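Local coordinates for protein negative regulator of ofd1 (Schizosaccharomyces pombe, PDB 3MSV) that serves as a nuclear import adaptor, directly inhibits ofd1 and probably thereby stabilises the hypoxic transcription factor fragment Sre1N, and is required for correct translation termination, at residues D230-L235 against A263-S268. Residues are numbered along the deposited sequence; the frame is centred on the assembly and turned at random.
Sequences DSLRPL and ALWLKS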
ATOM      1  N   ASP A 230      -1.127   8.607   3.204  1.00 22.66           N
ATOM      2  CA  ASP A 230      -1.195   8.075   4.562  1.00 23.02           C
ATOM      3  C   ASP A 230      -2.210   6.947   4.633  1.00 22.67           C
ATOM      4  O   ASP A 230      -1.928   5.873   5.150  1.00 23.52           O
ATOM      5  CB  ASP A 230      -1.642   9.155   5.561  1.00 23.76           C
ATOM      6  CG  ASP A 230      -2.146   8.544   6.890  1.00 27.06           C
ATOM      7  OD1 ASP A 230      -1.330   7.815   7.508  1.00 29.58           O
ATOM      8  OD2 ASP A 230      -3.338   8.770   7.299  1.00 28.47           O
ATOM      9  N   SER A 231      -3.405   7.203   4.125  1.00 21.49           N
ATOM     10  CA  SER A 231      -4.471   6.232   4.205  1.00 21.36           C
ATOM     11  C   SER A 231      -4.154   4.942   3.439  1.00 21.44           C
ATOM     12  O   SER A 231      -4.763   3.898   3.699  1.00 20.80           O
ATOM     13  CB  SER A 231      -5.789   6.837   3.702  1.00 21.07           C
ATOM     14  OG  SER A 231      -5.855   6.781   2.293  1.00 20.24           O
ATOM     15  N   LEU A 232      -3.212   5.009   2.501  1.00 21.19           N
ATOM     16  CA  LEU A 232      -2.907   3.849   1.670  1.00 21.46           C
ATOM     17  C   LEU A 232      -1.725   3.001   2.180  1.00 21.67           C
ATOM     18  O   LEU A 232      -1.360   1.993   1.563  1.00 21.00           O
ATOM     19  CB  LEU A 232      -2.670   4.273   0.222  1.00 21.89           C
ATOM     20  CG  LEU A 232      -3.900   4.766  -0.523  1.00 21.44           C
ATOM     21  CD1 LEU A 232      -3.493   5.098  -1.965  1.00 20.98           C
ATOM     22  CD2 LEU A 232      -4.974   3.692  -0.470  1.00 21.49           C
ATOM     23  N   ARG A 233      -1.149   3.385   3.313  1.00 21.95           N
ATOM     24  CA  ARG A 233      -0.046   2.635   3.902  0.50 22.70           C
ATOM     25  C   ARG A 233      -0.336   1.130   4.006  1.00 22.70           C
ATOM     26  O   ARG A 233       0.540   0.311   3.788  1.00 23.00           O
ATOM     27  CB  ARG A 233       0.298   3.205   5.284  0.50 23.19           C
ATOM     28  CG  ARG A 233       1.596   2.686   5.885  0.50 23.68           C
ATOM     29  CD  ARG A 233       2.331   3.804   6.635  0.50 26.58           C
ATOM     30  NE  ARG A 233       1.417   4.652   7.400  0.50 26.90           N
ATOM     31  CZ  ARG A 233       1.162   4.493   8.695  0.50 27.30           C
ATOM     32  NH1 ARG A 233       1.760   3.521   9.363  0.50 26.73           N
ATOM     33  NH2 ARG A 233       0.307   5.301   9.318  0.50 25.04           N
ATOM     34  N   PRO A 234      -1.581   0.761   4.360  1.00 22.77           N
ATOM     35  CA  PRO A 234      -1.860  -0.681   4.459  1.00 22.36           C
ATOM     36  C   PRO A 234      -1.639  -1.405   3.121  1.00 22.62           C
ATOM     37  O   PRO A 234      -1.460  -2.619   3.095  1.00 22.00           O
ATOM     38  CB  PRO A 234      -3.332  -0.727   4.870  1.00 22.51           C
ATOM     39  CG  PRO A 234      -3.558   0.568   5.609  1.00 22.44           C
ATOM     40  CD  PRO A 234      -2.708   1.577   4.855  1.00 22.83           C
ATOM     41  N   LEU A 235      -1.632  -0.662   2.018  1.00 22.73           N
ATOM     42  CA  LEU A 235      -1.333  -1.278   0.719  1.00 23.66           C
ATOM     43  C   LEU A 235       0.036  -1.974   0.711  1.00 24.36           C
ATOM     44  O   LEU A 235       0.265  -2.872  -0.100  1.00 25.40           O
ATOM     45  CB  LEU A 235      -1.408  -0.251  -0.402  1.00 22.79           C
ATOM     46  CG  LEU A 235      -2.611  -0.310  -1.339  1.00 23.18           C
ATOM     47  CD1 LEU A 235      -3.889  -0.859  -0.702  1.00 21.24           C
ATOM     48  CD2 LEU A 235      -2.825   1.036  -1.996  1.00 21.27           C
ATOM     49  N   ALA A 263      -2.421   2.006  -9.204  1.00 24.07           N
ATOM     50  CA  ALA A 263      -3.443   2.960  -9.590  1.00 24.00           C
ATOM     51  C   ALA A 263      -3.926   3.785  -8.389  1.00 23.66           C
ATOM     52  O   ALA A 263      -4.158   4.985  -8.504  1.00 24.41           O
ATOM     53  CB  ALA A 263      -4.583   2.250 -10.278  1.00 23.63           C
ATOM     54  N   LEU A 264      -4.047   3.147  -7.229  1.00 23.52           N
ATOM     55  CA  LEU A 264      -4.475   3.844  -6.027  1.00 23.16           C
ATOM     56  C   LEU A 264      -3.419   4.825  -5.513  1.00 23.04           C
ATOM     57  O   LEU A 264      -3.735   5.981  -5.187  1.00 22.53           O
ATOM     58  CB  LEU A 264      -4.868   2.851  -4.931  1.00 22.78           C
ATOM     59  CG  LEU A 264      -6.215   2.170  -5.223  1.00 23.99           C
ATOM     60  CD1 LEU A 264      -6.596   1.199  -4.114  1.00 24.78           C
ATOM     61  CD2 LEU A 264      -7.308   3.213  -5.406  1.00 24.18           C
ATOM     62  N   TRP A 265      -2.175   4.369  -5.418  1.00 22.10           N
ATOM     63  CA  TRP A 265      -1.125   5.262  -4.990  1.00 22.82           C
ATOM     64  C   TRP A 265      -1.113   6.524  -5.855  1.00 23.60           C
ATOM     65  O   TRP A 265      -1.052   7.633  -5.337  1.00 22.88           O
ATOM     66  CB  TRP A 265       0.236   4.583  -5.037  1.00 21.85           C
ATOM     67  CG  TRP A 265       0.505   3.668  -3.867  1.00 21.43           C
ATOM     68  CD1 TRP A 265       0.638   2.301  -3.890  1.00 19.79           C
ATOM     69  CD2 TRP A 265       0.680   4.066  -2.495  1.00 18.77           C
ATOM     70  NE1 TRP A 265       0.902   1.830  -2.609  1.00 20.48           N
ATOM     71  CE2 TRP A 265       0.924   2.897  -1.742  1.00 18.18           C
ATOM     72  CE3 TRP A 265       0.664   5.295  -1.841  1.00 18.06           C
ATOM     73  CZ2 TRP A 265       1.147   2.930  -0.370  1.00 17.23           C
ATOM     74  CZ3 TRP A 265       0.883   5.325  -0.470  1.00 18.04           C
ATOM     75  CH2 TRP A 265       1.123   4.151   0.248  1.00 17.24           C
ATOM     76  N   LEU A 266      -1.171   6.336  -7.171  1.00 24.73           N
ATOM     77  CA  LEU A 266      -1.120   7.448  -8.107  1.00 26.01           C
ATOM     78  C   LEU A 266      -2.314   8.366  -7.896  1.00 26.45           C
ATOM     79  O   LEU A 266      -2.173   9.589  -7.776  1.00 27.29           O
ATOM     80  CB  LEU A 266      -1.088   6.913  -9.534  1.00 26.04           C
ATOM     81  CG  LEU A 266       0.198   6.847 -10.375  1.00 28.06           C
ATOM     82  CD1 LEU A 266       1.453   6.560  -9.583  1.00 27.42           C
ATOM     83  CD2 LEU A 266       0.029   5.852 -11.546  1.00 26.74           C
ATOM     84  N   LYS A 267      -3.504   7.781  -7.830  1.00 27.22           N
ATOM     85  CA  LYS A 267      -4.697   8.578  -7.612  1.00 27.47           C
ATOM     86  C   LYS A 267      -4.656   9.422  -6.344  1.00 27.72           C
ATOM     87  O   LYS A 267      -5.175  10.540  -6.329  1.00 27.80           O
ATOM     88  CB  LYS A 267      -5.952   7.707  -7.601  1.00 28.35           C
ATOM     89  CG  LYS A 267      -7.208   8.523  -7.353  1.00 28.57           C
ATOM     90  CD  LYS A 267      -8.297   8.139  -8.295  1.00 29.56           C
ATOM     91  CE  LYS A 267      -8.731   6.725  -8.099  1.00 30.73           C
ATOM     92  NZ  LYS A 267     -10.013   6.554  -8.791  1.00 32.38           N
ATOM     93  N   SER A 268      -4.059   8.909  -5.272  1.00 27.62           N
ATOM     94  CA  SER A 268      -4.042   9.672  -4.028  1.00 28.13           C
ATOM     95  C   SER A 268      -3.322  11.019  -4.194  1.00 29.07           C
ATOM     96  O   SER A 268      -3.373  11.880  -3.306  1.00 28.67           O
ATOM     97  CB  SER A 268      -3.408   8.869  -2.890  1.00 28.03           C
ATOM     98  OG  SER A 268      -2.005   8.727  -3.056  1.00 27.52           O
TER
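The carbonyl oxygen of Leu232 receives the backbone N of Leu235 at 2.7 Å, which closes a type I beta turn, and the same oxygen lies 3.3 Å from CZ2 of Trp265. No hydrogen bond passes between 230-235 and 263-268; the 295 Å² they bury together comes from van der Waals packing of leucine, indole and backbone carbonyl groups, with two CH-pi contacts. Two leucines of the turn share one face of the indole, both toward its rim. Leu232 CB stands over the six-membered ring, 3.8 Å from the centroid and 14° off the normal. CD2 of Leu235 lies over the five-membered ring, 4.1 Å from its centroid and 22° off the normal. Trp265 reaches under the turn because its CG is anti to the carbonyl carbon (chi1 -79°). Beyond the indole, the extended Leu232 side chain sets CD1 3.3 Å from the Leu264 carbonyl oxygen and also against Ser268 CB. That oxygen accepts the Ser268 backbone N, a helical bond. Leu235 CD2 meets Leu264 CB at 4.0 Å, the two side chains crossing at about a right angle. Ser268 OG turns back to the Trp265 carbonyl oxygen (2.7 Å), pairing a buried hydroxyl within its own segment. In this helical-repeat protein the contact joins the loop leading into helix 235-244 to the C-terminal part of helix 251-267; Leu213 of helix 198-217 touches both Leu235 and Leu264, while helix 276-302 packs against Trp265 through Ala285 and Val286.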